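Local coordinates for protein flap endonuclease 1 (Desulfurococcus amylolyticus, PDB 3ORY) that probably cleaves 5' flaps from branched DNA during replication and repair, as a structure-specific nuclease of the XPG/FEN1 family, at residues A45-Q48 against F49-A52; E99-A102 against R103-E106; L141-E144 against M145-D148. All coordinates share one frame; numbering follows the deposited sequence.

Contact 1: A45-Q48 against F49-A52; sequences ALYQ and FLAA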
loop_
_atom_site.group_PDB
_atom_site.type_symbol
_atom_site.label_atom_id
_atom_site.label_comp_id
_atom_site.label_asym_id
_atom_site.label_seq_id
_atom_site.Cartn_x
_atom_site.Cartn_y
_atom_site.Cartn_z
ATOM N N ALA A 45 3.494 0.781 0.011
ATOM C CA ALA A 45 4.344 0.248 -1.053
ATOM C C ALA A 45 5.502 -0.560 -0.486
ATOM O O ALA A 45 5.789 -1.643 -0.974
ATOM C CB ALA A 45 4.862 1.376 -1.984
ATOM N N LEU A 46 6.166 -0.041 0.544
ATOM C CA LEU A 46 7.313 -0.751 1.114
ATOM C C LEU A 46 6.889 -2.084 1.719
ATOM O O LEU A 46 7.607 -3.070 1.600
ATOM C CB LEU A 46 8.062 0.123 2.146
ATOM C CG LEU A 46 8.692 1.402 1.573
ATOM C CD1 LEU A 46 9.395 2.236 2.661
ATOM C CD2 LEU A 46 9.660 1.094 0.444
ATOM N N TYR A 47 5.719 -2.111 2.354
ATOM C CA TYR A 47 5.143 -3.354 2.856
ATOM C C TYR A 47 4.830 -4.352 1.739
ATOM O O TYR A 47 5.062 -5.563 1.899
ATOM C CB TYR A 47 3.900 -3.078 3.727
ATOM C CG TYR A 47 4.262 -2.879 5.186
ATOM C CD1 TYR A 47 4.922 -3.890 5.899
ATOM C CD2 TYR A 47 3.984 -1.686 5.844
ATOM C CE1 TYR A 47 5.270 -3.727 7.229
ATOM C CE2 TYR A 47 4.343 -1.504 7.199
ATOM C CZ TYR A 47 4.978 -2.531 7.870
ATOM O OH TYR A 47 5.344 -2.384 9.184
ATOM N N GLN A 48 4.309 -3.852 0.614
ATOM C CA GLN A 48 4.049 -4.726 -0.543
ATOM C C GLN A 48 5.333 -5.377 -1.055
ATOM O O GLN A 48 5.359 -6.590 -1.305
ATOM C CB GLN A 48 3.349 -3.986 -1.686
ATOM C CG GLN A 48 1.987 -3.399 -1.344
ATOM C CD GLN A 48 1.104 -4.330 -0.521
ATOM O OE1 GLN A 48 0.991 -5.534 -0.796
ATOM N NE2 GLN A 48 0.446 -3.764 0.484
ATOM N N PHE A 49 6.390 -4.573 -1.180
ATOM C CA PHE A 49 7.693 -5.068 -1.639
ATOM C C PHE A 49 8.296 -6.077 -0.656
ATOM O O PHE A 49 8.881 -7.096 -1.062
ATOM C CB PHE A 49 8.661 -3.905 -1.858
ATOM C CG PHE A 49 8.166 -2.874 -2.843
ATOM C CD1 PHE A 49 7.441 -3.251 -3.972
ATOM C CD2 PHE A 49 8.458 -1.520 -2.653
ATOM C CE1 PHE A 49 6.977 -2.296 -4.892
ATOM C CE2 PHE A 49 8.011 -0.556 -3.570
ATOM C CZ PHE A 49 7.274 -0.944 -4.692
ATOM N N LEU A 50 8.145 -5.795 0.635
ATOM C CA LEU A 50 8.620 -6.706 1.672
ATOM C C LEU A 50 7.975 -8.085 1.562
ATOM O O LEU A 50 8.646 -9.102 1.754
ATOM C CB LEU A 50 8.400 -6.113 3.074
ATOM C CG LEU A 50 9.354 -5.007 3.517
ATOM C CD1 LEU A 50 8.888 -4.374 4.845
ATOM C CD2 LEU A 50 10.785 -5.533 3.651
ATOM N N ALA A 51 6.688 -8.115 1.224
ATOM C CA ALA A 51 5.946 -9.363 1.109
ATOM C C ALA A 51 6.117 -10.051 -0.253
ATOM O O ALA A 51 6.138 -11.283 -0.334
ATOM C CB ALA A 51 4.453 -9.116 1.391
ATOM N N ALA A 52 6.227 -9.264 -1.322
ATOM C CA ALA A 52 6.169 -9.824 -2.686
ATOM C C ALA A 52 7.536 -10.185 -3.274
ATOM O O ALA A 52 7.635 -11.066 -4.135
ATOM C CB ALA A 52 5.414 -8.876 -3.626
#
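The ring of Phe49 lies over the backbone carbonyl of Ala45, one turn earlier in the helix. Ala45 O sits 3.1 Å above the ring plane, displaced toward the rim, and comes within 3.2 Å of Phe49 CD2. CG of Phe49 stands beside its own backbone N (chi1 -57°), which swings the ring back along the helix to that oxygen. The same oxygen accepts the N-H of Phe49 at 164°, so the ring lids a bonded carbonyl. The methyl of Ala45 reaches Phe49 CE2 at 4.0 Å, and Leu46 brings CD2 to the CD2 corner of the ring.

On another side of the helix, Tyr47 CD1 and Leu50 CD1 meet at 4.1 Å, their side chains slanting across one another. The backbone ladder runs on through Leu50 N to Leu46 O (2.9 Å) and Ala52 N to Gln48 O (2.8 Å). Gln48 bends at chi2, and its OE1 accepts from Val9 N near the start of the modelled chain.

Helix 42-52 is wedged among several elements: Phe49 packs on Leu75 and Arg78 of helix 70-84, Leu46 and Leu50 on helix 143-156, and Ala45 and Leu46 on Tyr91 and Phe93 of strand 88-93.

Contact 2: E99-A102 against R103-E106; sequences ELKA and REIE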
loop_
_atom_site.group_PDB
_atom_site.type_symbol
_atom_site.label_atom_id
_atom_site.label_comp_id
_atom_site.label_asym_id
_atom_site.label_seq_id
_atom_site.Cartn_x
_atom_site.Cartn_y
_atom_site.Cartn_z
ATOM N N GLU A 99 7.258 2.033 13.150
ATOM C CA GLU A 99 7.156 1.365 14.461
ATOM C C GLU A 99 6.016 1.900 15.313
ATOM O O GLU A 99 5.627 1.263 16.290
ATOM C CB GLU A 99 8.463 1.475 15.264
ATOM C CG GLU A 99 9.668 0.801 14.591
ATOM C CD GLU A 99 10.428 1.748 13.677
ATOM O OE1 GLU A 99 9.849 2.772 13.241
ATOM O OE2 GLU A 99 11.615 1.478 13.399
ATOM N N LEU A 100 5.477 3.065 14.955
ATOM C CA LEU A 100 4.450 3.692 15.775
ATOM C C LEU A 100 3.128 3.827 15.027
ATOM O O LEU A 100 2.283 4.631 15.403
ATOM C CB LEU A 100 4.939 5.057 16.292
ATOM C CG LEU A 100 6.244 5.026 17.099
ATOM C CD1 LEU A 100 6.654 6.445 17.486
ATOM C CD2 LEU A 100 6.113 4.122 18.341
ATOM N N LYS A 101 2.958 3.029 13.972
ATOM C CA LYS A 101 1.722 2.993 13.200
ATOM C C LYS A 101 0.860 1.859 13.738
ATOM O O LYS A 101 1.094 0.685 13.416
ATOM C CB LYS A 101 2.037 2.762 11.720
ATOM C CG LYS A 101 2.717 3.962 11.033
ATOM C CD LYS A 101 1.719 5.105 10.895
ATOM C CE LYS A 101 0.709 4.838 9.789
ATOM N NZ LYS A 101 -0.332 5.913 9.832
ATOM N N ALA A 102 -0.134 2.201 14.550
ATOM C CA ALA A 102 -0.851 1.189 15.328
ATOM C C ALA A 102 -1.629 0.181 14.471
ATOM O O ALA A 102 -1.612 -1.013 14.756
ATOM C CB ALA A 102 -1.758 1.846 16.370
ATOM N N ARG A 103 -2.294 0.651 13.420
ATOM C CA ARG A 103 -3.036 -0.268 12.570
ATOM C C ARG A 103 -2.094 -1.203 11.787
ATOM O O ARG A 103 -2.340 -2.409 11.720
ATOM C CB ARG A 103 -4.032 0.460 11.655
ATOM C CG ARG A 103 -4.792 -0.465 10.673
ATOM C CD ARG A 103 -5.728 -1.458 11.390
ATOM N NE ARG A 103 -6.596 -2.139 10.432
ATOM C CZ ARG A 103 -7.598 -2.956 10.754
ATOM N NH1 ARG A 103 -8.342 -3.507 9.791
ATOM N NH2 ARG A 103 -7.869 -3.217 12.021
ATOM N N GLU A 104 -1.014 -0.663 11.223
ATOM C CA GLU A 104 -0.063 -1.506 10.487
ATOM C C GLU A 104 0.487 -2.600 11.387
ATOM O O GLU A 104 0.680 -3.731 10.949
ATOM C CB GLU A 104 1.113 -0.699 9.921
ATOM C CG GLU A 104 0.762 0.191 8.749
ATOM C CD GLU A 104 1.944 1.049 8.302
ATOM O OE1 GLU A 104 3.030 1.009 8.944
ATOM O OE2 GLU A 104 1.782 1.776 7.312
ATOM N N ILE A 105 0.752 -2.259 12.645
ATOM C CA ILE A 105 1.330 -3.237 13.577
ATOM C C ILE A 105 0.304 -4.312 13.929
ATOM O O ILE A 105 0.638 -5.499 14.006
ATOM C CB ILE A 105 1.879 -2.558 14.843
ATOM C CG1 ILE A 105 3.145 -1.760 14.494
ATOM C CG2 ILE A 105 2.153 -3.600 15.957
ATOM C CD1 ILE A 105 3.451 -0.685 15.483
ATOM N N GLU A 106 -0.942 -3.891 14.146
ATOM C CA GLU A 106 -2.029 -4.827 14.414
ATOM C C GLU A 106 -2.286 -5.753 13.211
ATOM O O GLU A 106 -2.550 -6.955 13.388
ATOM C CB GLU A 106 -3.311 -4.075 14.802
ATOM C CG GLU A 106 -4.501 -4.989 15.161
ATOM C CD GLU A 106 -5.297 -5.454 13.948
ATOM O OE1 GLU A 106 -5.136 -4.873 12.854
ATOM O OE2 GLU A 106 -6.106 -6.399 14.081
#
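Glu104 lays its carboxylate against the aliphatic base of Lys101: OE1 is 3.4 Å from Lys101 CB and slightly farther from CG. The two side chains slant across each other, and their charged ends stay apart, with Lys101 NZ 5.3 Å from Glu104 OE2. The lysine chain folds at chi2 and chi3 (both near -70°), which carries NZ away to salt bridges with Asp94 and Asp250. Ile105 lays its CD1 methyl against backbone oxygen, 3.4 Å from Lys101 O, in plain van der Waals packing.

Backbone hydrogen bonds start the helix. Lys101 is its N-cap residue, and Lys101 O takes the N-H of Ile105 at 3.1 Å and 153°; Ala102 O takes that of Glu106 at 3.0 Å.

Within the first turn, Arg103 NH2 and Glu106 OE1 lie 3.3 Å apart. The oxygen stands well out of the guanidinium plane, so the pair is held by charge alone, while Arg103 gives its N-H groups to Gly12 O, Pro253 O and, weakly, Leu247 O.

Backbone bonds thus build the turn, while the buried Lys101 and Arg103 find polar partners in other parts of the chain. Lys101 NZ bridges Asp94 and Asp250, aspartates that by family resemblance probably belong to the acidic cluster of FEN1 nucleases, so the start of helix 102-125 is tied to that site.

Contact 3: L141-E144 against M145-D148; sequences LTEE and MVRD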
loop_
_atom_site.group_PDB
_atom_site.type_symbol
_atom_site.label_atom_id
_atom_site.label_comp_id
_atom_site.label_asym_id
_atom_site.label_seq_id
_atom_site.Cartn_x
_atom_site.Cartn_y
_atom_site.Cartn_z
ATOM N N LEU A 141 8.709 -3.290 8.878
ATOM C CA LEU A 141 9.236 -2.049 8.299
ATOM C C LEU A 141 9.774 -1.176 9.424
ATOM O O LEU A 141 9.041 -0.839 10.347
ATOM C CB LEU A 141 8.147 -1.298 7.519
ATOM C CG LEU A 141 8.573 0.014 6.844
ATOM C CD1 LEU A 141 9.645 -0.260 5.776
ATOM C CD2 LEU A 141 7.360 0.716 6.244
ATOM N N THR A 142 11.051 -0.810 9.343
ATOM C CA THR A 142 11.669 0.033 10.366
ATOM C C THR A 142 11.948 1.437 9.836
ATOM O O THR A 142 11.957 1.669 8.627
ATOM C CB THR A 142 13.010 -0.534 10.848
ATOM O OG1 THR A 142 13.989 -0.315 9.829
ATOM C CG2 THR A 142 12.906 -2.038 11.175
ATOM N N GLU A 143 12.185 2.363 10.755
ATOM C CA GLU A 143 12.548 3.732 10.406
ATOM C C GLU A 143 13.815 3.808 9.529
ATOM O O GLU A 143 13.869 4.599 8.594
ATOM C CB GLU A 143 12.657 4.584 11.691
ATOM C CG GLU A 143 13.083 6.054 11.496
ATOM C CD GLU A 143 12.177 6.853 10.558
ATOM O OE1 GLU A 143 10.990 6.480 10.336
ATOM O OE2 GLU A 143 12.679 7.870 10.026
ATOM N N GLU A 144 14.819 2.973 9.814
ATOM C CA GLU A 144 16.032 2.920 8.986
ATOM C C GLU A 144 15.723 2.509 7.539
ATOM O O GLU A 144 16.287 3.078 6.596
ATOM C CB GLU A 144 17.110 1.996 9.608
ATOM C CG GLU A 144 18.314 1.697 8.679
ATOM C CD GLU A 144 19.399 0.816 9.324
ATOM O OE1 GLU A 144 19.115 0.101 10.310
ATOM O OE2 GLU A 144 20.550 0.833 8.836
ATOM N N MET A 145 14.821 1.545 7.356
ATOM C CA MET A 145 14.416 1.133 6.009
ATOM C C MET A 145 13.680 2.265 5.273
ATOM O O MET A 145 13.859 2.448 4.065
ATOM C CB MET A 145 13.553 -0.123 6.059
ATOM C CG MET A 145 14.303 -1.354 6.585
ATOM S SD MET A 145 13.205 -2.618 7.283
ATOM C CE MET A 145 12.308 -3.095 5.835
ATOM N N VAL A 146 12.875 3.030 6.017
ATOM C CA VAL A 146 12.195 4.205 5.459
ATOM C C VAL A 146 13.223 5.266 5.032
ATOM O O VAL A 146 13.141 5.819 3.935
ATOM C CB VAL A 146 11.146 4.783 6.449
ATOM C CG1 VAL A 146 10.588 6.129 5.947
ATOM C CG2 VAL A 146 10.008 3.764 6.665
ATOM N N ARG A 147 14.186 5.539 5.908
ATOM C CA ARG A 147 15.283 6.450 5.587
ATOM C C ARG A 147 15.996 6.033 4.300
ATOM O O ARG A 147 16.219 6.864 3.426
ATOM C CB ARG A 147 16.274 6.504 6.759
ATOM C CG ARG A 147 17.510 7.374 6.556
ATOM C CD ARG A 147 18.194 7.666 7.915
ATOM N NE ARG A 147 17.264 8.313 8.858
ATOM C CZ ARG A 147 16.792 7.757 9.979
ATOM N NH1 ARG A 147 17.172 6.530 10.339
ATOM N NH2 ARG A 147 15.945 8.439 10.751
ATOM N N ASP A 148 16.352 4.754 4.187
ATOM C CA ASP A 148 17.026 4.251 2.981
ATOM C C ASP A 148 16.163 4.384 1.733
ATOM O O ASP A 148 16.666 4.729 0.661
ATOM C CB ASP A 148 17.492 2.799 3.172
ATOM C CG ASP A 148 18.612 2.681 4.209
ATOM O OD1 ASP A 148 19.268 3.709 4.501
ATOM O OD2 ASP A 148 18.819 1.575 4.750
#
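A capping box opens helix 143-156, with Thr142 as the N-cap and Met145 as the residue three places on. Thr142 OG1 accepts the N-H of Met145 at 3.2 Å and 163°. The hydroxyl stands between the backbone N and the carbonyl carbon (chi1 74°), which turns it toward that amide of the first turn. Regular helical bonds follow: Val146 N to Thr142 O, in the carbonyl plane, then Arg147 N to Glu143 O and Asp148 N to Glu144 O.

The Met145 side chain returns the approach. It crosses Thr142 at about a right angle, and its sulfur accepts a weak hydrogen bond from Thr142 N at 3.5 Å. A bend at chi3 then sends CE to Leu141 CD1, 3.9 Å away. Leu141 also meets Val146, CG against CG2 at 4.0 Å, a hydrophobic staple between the residue before the cap and the one five places on. Leu141 and Val146 both touch Tyr43, and Met145 touches Leu50, all on helix 42-52.

Charged side chains line another side of the turn. Glu143 OE2 is 3.4 Å from Arg147 NH2, a salt bridge in which the oxygen lies well off the guanidinium plane, the two planar groups being 69° apart; it is electrostatic, with no N-H aimed at the oxygen. Glu144 and Asp148 run side by side in the same direction, OE2 and OD2 4.5 Å apart, a like-charged pair that may raise the proton affinity of either acid.

Glu99 OE2 accepts from Glu143 N, adding an acceptor from another loop at the helix start. Capping box and hydrophobic staple together make the classic signal of a helix N-terminus.

Overall arrangement
Contact 1 is core; contacts 2 and 3 are both partly buried. Contact 1 lies within helix 42-52, its side chains buried among neighbouring elements near the middle of the chain, whereas contacts 2 and 3 are helix starts farther out. Its apolar and aromatic packing gives way in contact 2 to buried charged side chains paired with other parts of the chain and, in contact 3, to a mixture of apolar and charged sides. Helix 42-52 is common ground: Tyr47 packs on Glu104 of contact 2 and on Leu141 of contact 3. A loop residue of contact 2 reaches the helix start of contact 3, so each pair of contacts touches.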